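Local coordinates for succinoglycan biosynthesis protein (Bacillus cereus ATCC 14579, PDB 3B55) that binds a calcium ion and belongs to the erythromycin esterase family, probably acting as a hydrolase on a substrate not established, at residues L110-G115 with I302-N307; I169-Q174 with E289-T294. The protein carries 1 engineered substitution. All blocks are in the same frame, centred on the assembly; numbering follows the deposited sequence.

Strand 109-112 joins the two contacts, pairing with strand 301-306 in contact 1 and, along its other edge, with strand 167-172, an edge strand of the sheet that in contact 2 lies under helix 278-298. That helix runs straight on into strand 301-306, closing a crossover that passes over strand 109-112. The centres of the two contacts are about 8 Å apart. Leu112 N lies 2.8 Å from Ile169 O, a probable hydrogen bond, and Val111 CG1 packs 3.6 Å from Met171 CB. Glu113 of contact 1 binds the calcium directly, whereas the Met171 side chain of contact 2 stays about 8 Å from the ion but about 4 Å from the Glu113 side chain.

Contact 1. Residues L110-G115 with I302-N307; sequences LVLEEG and IVWGHN. With CA (calcium ion), chain B.
Two parallel strands at the heart of the mixed central sheet, 109-112 and 301-306, run side by side here and open at their C-terminal ends onto the calcium site. Leu110, Val111 and Leu112 pair with Ile302, Val303 and Trp304. Val111 is the residue through which strand 110-112 bonds on this edge: its N donates to Ile302 O (2.8 Å), and its O receives Trp304 N (2.7 Å) nearly along the C=O axis. The next bond, from Glu113 N to Trp304 O, is weak, as the chain turns a corner through an inverse gamma turn centred on Glu113.

Leu110, Leu112, Ile302 and Trp304 share one face of the sheet. Trp304 CG stands anti to the backbone N (chi1 170°), which lays the indole alongside Leu112; Leu112 CD2 sits over the five-membered ring, 3.9 Å from its centroid, in a CH-pi contact. Leu110 CD1 reaches across to Trp304 CB at 3.7 Å. Lys94 of helix 88-104 adds a cation-pi contact to the indole.

Beyond the pairing, the extended Glu113 side chain divides its carboxylate between two tasks. OE2 ligates the calcium at 2.3 Å, together with His85. The backbone of the partner strand holds the other oxygen, probably steadying the metal ligand and favouring its ionised form. His306 follows as the N-cap of a helix, its ND1 bonded to Gly308 N, and its own N donates to Glu113 OE1 (2.8 Å, 152° at the hydrogen), meeting that oxygen nearly along the C-O axis.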
loop_
_atom_site.group_PDB
_atom_site.type_symbol
_atom_site.label_atom_id
_atom_site.label_comp_id
_atom_site.label_asym_id
_atom_site.label_seq_id
_atom_site.Cartn_x
_atom_site.Cartn_y
_atom_site.Cartn_z
ATOM N N LEU A 110 8.889 -4.637 -2.088
ATOM C CA LEU A 110 7.868 -3.669 -2.411
ATOM C C LEU A 110 6.539 -4.303 -2.036
ATOM O O LEU A 110 6.121 -5.297 -2.638
ATOM C CB LEU A 110 7.877 -3.338 -3.905
ATOM C CG LEU A 110 6.739 -2.417 -4.380
ATOM C CD1 LEU A 110 6.806 -1.091 -3.655
ATOM C CD2 LEU A 110 6.855 -2.184 -5.880
ATOM N N VAL A 111 5.901 -3.743 -1.016
ATOM C CA VAL A 111 4.613 -4.231 -0.572
ATOM C C VAL A 111 3.563 -3.322 -1.192
ATOM O O VAL A 111 3.518 -2.119 -0.923
ATOM C CB VAL A 111 4.488 -4.211 0.968
ATOM C CG1 VAL A 111 3.091 -4.646 1.379
ATOM C CG2 VAL A 111 5.520 -5.158 1.578
ATOM N N LEU A 112 2.725 -3.906 -2.032
ATOM C CA LEU A 112 1.684 -3.153 -2.710
ATOM C C LEU A 112 0.355 -3.283 -2.027
ATOM O O LEU A 112 0.040 -4.314 -1.426
ATOM C CB LEU A 112 1.490 -3.646 -4.147
ATOM C CG LEU A 112 2.634 -3.563 -5.145
ATOM C CD1 LEU A 112 2.195 -4.261 -6.415
ATOM C CD2 LEU A 112 3.010 -2.114 -5.429
ATOM N N GLU A 113 -0.428 -2.224 -2.155
ATOM C CA GLU A 113 -1.759 -2.204 -1.611
ATOM C C GLU A 113 -2.536 -3.032 -2.639
ATOM O O GLU A 113 -3.436 -2.544 -3.334
ATOM C CB GLU A 113 -2.281 -0.786 -1.585
ATOM C CG GLU A 113 -3.569 -0.663 -0.876
ATOM C CD GLU A 113 -4.338 0.490 -1.392
ATOM O OE1 GLU A 113 -3.954 1.658 -1.145
ATOM O OE2 GLU A 113 -5.327 0.200 -2.071
ATOM N N GLU A 114 -2.151 -4.297 -2.739
ATOM C CA GLU A 114 -2.762 -5.229 -3.675
ATOM C C GLU A 114 -2.977 -6.555 -2.951
ATOM O O GLU A 114 -2.310 -6.844 -1.957
ATOM C CB GLU A 114 -1.820 -5.408 -4.873
ATOM C CG GLU A 114 -2.311 -6.353 -5.955
ATOM C CD GLU A 114 -3.638 -5.918 -6.532
ATOM O OE1 GLU A 114 -4.669 -6.104 -5.851
ATOM O OE2 GLU A 114 -3.647 -5.385 -7.660
ATOM N N GLY A 115 -3.915 -7.352 -3.442
ATOM C CA GLY A 115 -4.183 -8.630 -2.814
ATOM C C GLY A 115 -2.929 -9.479 -2.729
ATOM O O GLY A 115 -2.133 -9.535 -3.668
ATOM N N ILE A 302 9.307 -1.360 1.300
ATOM C CA ILE A 302 8.629 -0.157 0.817
ATOM C C ILE A 302 7.131 -0.441 0.740
ATOM O O ILE A 302 6.703 -1.286 -0.036
ATOM C CB ILE A 302 9.088 0.237 -0.603
ATOM C CG1 ILE A 302 10.590 0.514 -0.615
ATOM C CG2 ILE A 302 8.331 1.463 -1.068
ATOM C CD1 ILE A 302 11.122 0.897 -1.972
ATOM N N VAL A 303 6.334 0.264 1.533
ATOM C CA VAL A 303 4.892 0.050 1.514
ATOM C C VAL A 303 4.250 1.063 0.572
ATOM O O VAL A 303 4.116 2.237 0.894
ATOM C CB VAL A 303 4.290 0.192 2.922
ATOM C CG1 VAL A 303 2.792 -0.084 2.874
ATOM C CG2 VAL A 303 4.984 -0.772 3.869
ATOM N N TRP A 304 3.867 0.576 -0.599
ATOM C CA TRP A 304 3.250 1.375 -1.639
ATOM C C TRP A 304 1.732 1.239 -1.575
ATOM O O TRP A 304 1.182 0.154 -1.807
ATOM C CB TRP A 304 3.795 0.889 -2.986
ATOM C CG TRP A 304 3.123 1.409 -4.212
ATOM C CD1 TRP A 304 1.800 1.298 -4.541
ATOM C CD2 TRP A 304 3.765 2.023 -5.334
ATOM N NE1 TRP A 304 1.584 1.794 -5.801
ATOM C CE2 TRP A 304 2.772 2.246 -6.313
ATOM C CE3 TRP A 304 5.083 2.402 -5.611
ATOM C CZ2 TRP A 304 3.056 2.834 -7.552
ATOM C CZ3 TRP A 304 5.367 2.988 -6.849
ATOM C CH2 TRP A 304 4.357 3.195 -7.801
ATOM N N GLY A 305 1.066 2.350 -1.264
ATOM C CA GLY A 305 -0.385 2.363 -1.178
ATOM C C GLY A 305 -0.956 3.776 -1.130
ATOM O O GLY A 305 -0.248 4.752 -1.367
ATOM N N HIS A 306 -2.242 3.887 -0.826
ATOM C CA HIS A 306 -2.923 5.181 -0.757
ATOM C C HIS A 306 -2.439 5.987 0.460
ATOM O O HIS A 306 -2.042 5.408 1.481
ATOM C CB HIS A 306 -4.440 4.937 -0.676
ATOM C CG HIS A 306 -5.273 6.169 -0.837
ATOM N ND1 HIS A 306 -5.369 7.136 0.141
ATOM C CD2 HIS A 306 -6.062 6.585 -1.856
ATOM C CE1 HIS A 306 -6.180 8.095 -0.269
ATOM N NE2 HIS A 306 -6.614 7.785 -1.479
ATOM N N ASN A 307 -2.450 7.316 0.345
ATOM C CA ASN A 307 -2.032 8.192 1.449
ATOM C C ASN A 307 -2.712 7.801 2.758
ATOM O O ASN A 307 -2.100 7.843 3.830
ATOM C CB ASN A 307 -2.382 9.658 1.148
ATOM C CG ASN A 307 -1.305 10.375 0.344
ATOM O OD1 ASN A 307 -1.473 11.533 -0.040
ATOM N ND2 ASN A 307 -0.190 9.700 0.103
HETATM CA CA CA B . -6.850 1.984 -2.046
#

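Contact 2. Residues I169-Q174 with E289-T294; sequences IGMDIQ and ENAKWT
Helix 278-298 lies against edge strand 167-172 in an alpha/beta layer, the axes of the two short segments running 7.8 Å apart at 152°, nearly antiparallel. Ile169 points its side chain at the helix and meets Thr294 tip to tip. CB lies 4.0 Å from Thr294 OG1. Of the two branches, CG2 comes closest to that oxygen, at 3.6 Å, while CG1, anti to the carbonyl carbon (chi1 -65°), carries CD1 onward to Thr294 CG2 at 3.7 Å. Each arm of the threonine thus meets a different branch of the isoleucine. Although apolar atoms crowd the hydroxyl, it is satisfied within its own helix: Thr294 OG1 donates to Asn290 O (2.9 Å), one turn back, in the plane of a carbonyl that also accepts Thr294 N. This bond suits the rotamer that sets OG1 beside its backbone N (chi1 -57°) and turns CG2 to the isoleucine tip.

Further along the strand, Met171, modelled as selenomethionine, places CB against Asn290 CB at 3.8 Å. Its CG occupies the crowded position between backbone N and carbonyl carbon, and the extended chain leads away from the helix, SE keeping only a loose 4.4 Å approach to Ala291 CB. Met171 and Ala291 both touch Val303 of strand 301-306, and Thr294 rests on Val111 of strand 109-112, so the helix spans three neighbouring strands while helix 250-268 packs against Asn290 and Trp293.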
loop_
_atom_site.group_PDB
_atom_site.type_symbol
_atom_site.label_atom_id
_atom_site.label_comp_id
_atom_site.label_asym_id
_atom_site.label_seq_id
_atom_site.Cartn_x
_atom_site.Cartn_y
_atom_site.Cartn_z
ATOM N N ILE A 169 5.298 -8.068 -2.823
ATOM C CA ILE A 169 4.322 -8.628 -1.889
ATOM C C ILE A 169 3.007 -7.846 -1.913
ATOM O O ILE A 169 2.989 -6.641 -2.177
ATOM C CB ILE A 169 4.872 -8.611 -0.421
ATOM C CG1 ILE A 169 6.078 -9.545 -0.286
ATOM C CG2 ILE A 169 3.784 -9.016 0.565
ATOM C CD1 ILE A 169 7.398 -8.881 -0.604
ATOM N N GLY A 170 1.914 -8.549 -1.635
ATOM C CA GLY A 170 0.605 -7.927 -1.590
ATOM C C GLY A 170 0.095 -7.973 -0.156
ATOM O O GLY A 170 0.031 -9.045 0.455
HETATM N N MSE A 171 -0.275 -6.824 0.395
HETATM C CA MSE A 171 -0.760 -6.800 1.763
HETATM C C MSE A 171 -2.287 -6.820 1.881
HETATM O O MSE A 171 -2.817 -6.992 2.980
HETATM C CB MSE A 171 -0.197 -5.578 2.490
HETATM C CG MSE A 171 -0.764 -4.254 2.018
HETATM SE SE MSE A 171 -0.004 -2.740 2.965
HETATM C CE MSE A 171 -0.420 -1.349 1.681
ATOM N N ASP A 172 -2.994 -6.662 0.761
ATOM C CA ASP A 172 -4.457 -6.650 0.806
ATOM C C ASP A 172 -5.084 -8.043 0.789
ATOM O O ASP A 172 -4.481 -9.002 0.304
ATOM C CB ASP A 172 -5.023 -5.823 -0.345
ATOM C CG ASP A 172 -6.339 -5.178 0.008
ATOM O OD1 ASP A 172 -6.935 -5.578 1.032
ATOM O OD2 ASP A 172 -6.785 -4.279 -0.734
ATOM N N ILE A 173 -6.308 -8.133 1.309
ATOM C CA ILE A 173 -7.035 -9.399 1.394
ATOM C C ILE A 173 -8.495 -9.331 0.933
ATOM O O ILE A 173 -9.390 -9.787 1.645
ATOM C CB ILE A 173 -7.053 -9.910 2.843
ATOM C CG1 ILE A 173 -7.591 -8.807 3.758
ATOM C CG2 ILE A 173 -5.665 -10.340 3.268
ATOM C CD1 ILE A 173 -7.857 -9.255 5.178
ATOM N N GLN A 174 -8.746 -8.778 -0.246
ATOM C CA GLN A 174 -10.110 -8.689 -0.735
ATOM C C GLN A 174 -10.537 -10.057 -1.261
ATOM O O GLN A 174 -11.690 -10.266 -1.643
ATOM C CB GLN A 174 -10.196 -7.627 -1.832
ATOM C CG GLN A 174 -9.438 -6.353 -1.478
ATOM C CD GLN A 174 -10.237 -5.090 -1.741
ATOM O OE1 GLN A 174 -11.277 -4.860 -1.124
ATOM N NE2 GLN A 174 -9.750 -4.263 -2.660
ATOM N N GLU A 289 -0.126 -6.163 9.322
ATOM C CA GLU A 289 0.537 -7.421 9.658
ATOM C C GLU A 289 1.321 -7.979 8.481
ATOM O O GLU A 289 2.419 -8.506 8.654
ATOM C CB GLU A 289 -0.487 -8.471 10.123
ATOM C CG GLU A 289 -1.223 -8.118 11.408
ATOM C CD GLU A 289 -2.069 -9.273 11.941
ATOM O OE1 GLU A 289 -2.390 -10.196 11.156
ATOM O OE2 GLU A 289 -2.429 -9.245 13.142
ATOM N N ASN A 290 0.756 -7.855 7.286
ATOM C CA ASN A 290 1.413 -8.362 6.091
ATOM C C ASN A 290 2.629 -7.526 5.729
ATOM O O ASN A 290 3.625 -8.056 5.247
ATOM C CB ASN A 290 0.412 -8.415 4.935
ATOM C CG ASN A 290 -0.682 -9.442 5.178
ATOM O OD1 ASN A 290 -1.764 -9.389 4.580
ATOM N ND2 ASN A 290 -0.398 -10.392 6.064
ATOM N N ALA A 291 2.545 -6.221 5.973
ATOM C CA ALA A 291 3.655 -5.322 5.692
ATOM C C ALA A 291 4.734 -5.543 6.755
ATOM O O ALA A 291 5.930 -5.467 6.468
ATOM C CB ALA A 291 3.180 -3.886 5.724
ATOM N N LYS A 292 4.307 -5.818 7.985
ATOM C CA LYS A 292 5.250 -6.063 9.077
ATOM C C LYS A 292 5.954 -7.397 8.856
ATOM O O LYS A 292 7.171 -7.503 9.022
ATOM C CB LYS A 292 4.534 -6.080 10.431
ATOM C CG LYS A 292 5.486 -6.350 11.581
ATOM C CD LYS A 292 4.898 -5.994 12.935
ATOM C CE LYS A 292 4.211 -7.177 13.581
ATOM N NZ LYS A 292 4.045 -6.940 15.045
ATOM N N TRP A 293 5.187 -8.414 8.481
ATOM C CA TRP A 293 5.760 -9.732 8.220
ATOM C C TRP A 293 6.891 -9.639 7.167
ATOM O O TRP A 293 7.942 -10.266 7.310
ATOM C CB TRP A 293 4.666 -10.681 7.722
ATOM C CG TRP A 293 5.178 -12.041 7.409
ATOM C CD1 TRP A 293 5.264 -13.103 8.262
ATOM C CD2 TRP A 293 5.778 -12.465 6.181
ATOM N NE1 TRP A 293 5.887 -14.159 7.643
ATOM C CE2 TRP A 293 6.215 -13.793 6.365
ATOM C CE3 TRP A 293 5.994 -11.845 4.942
ATOM C CZ2 TRP A 293 6.860 -14.520 5.353
ATOM C CZ3 TRP A 293 6.637 -12.568 3.933
ATOM C CH2 TRP A 293 7.063 -13.892 4.148
ATOM N N THR A 294 6.669 -8.851 6.118
ATOM C CA THR A 294 7.651 -8.684 5.049
ATOM C C THR A 294 8.971 -8.107 5.561
ATOM O O THR A 294 10.035 -8.657 5.316
ATOM C CB THR A 294 7.105 -7.761 3.943
ATOM O OG1 THR A 294 5.880 -8.300 3.438
ATOM C CG2 THR A 294 8.111 -7.646 2.796
#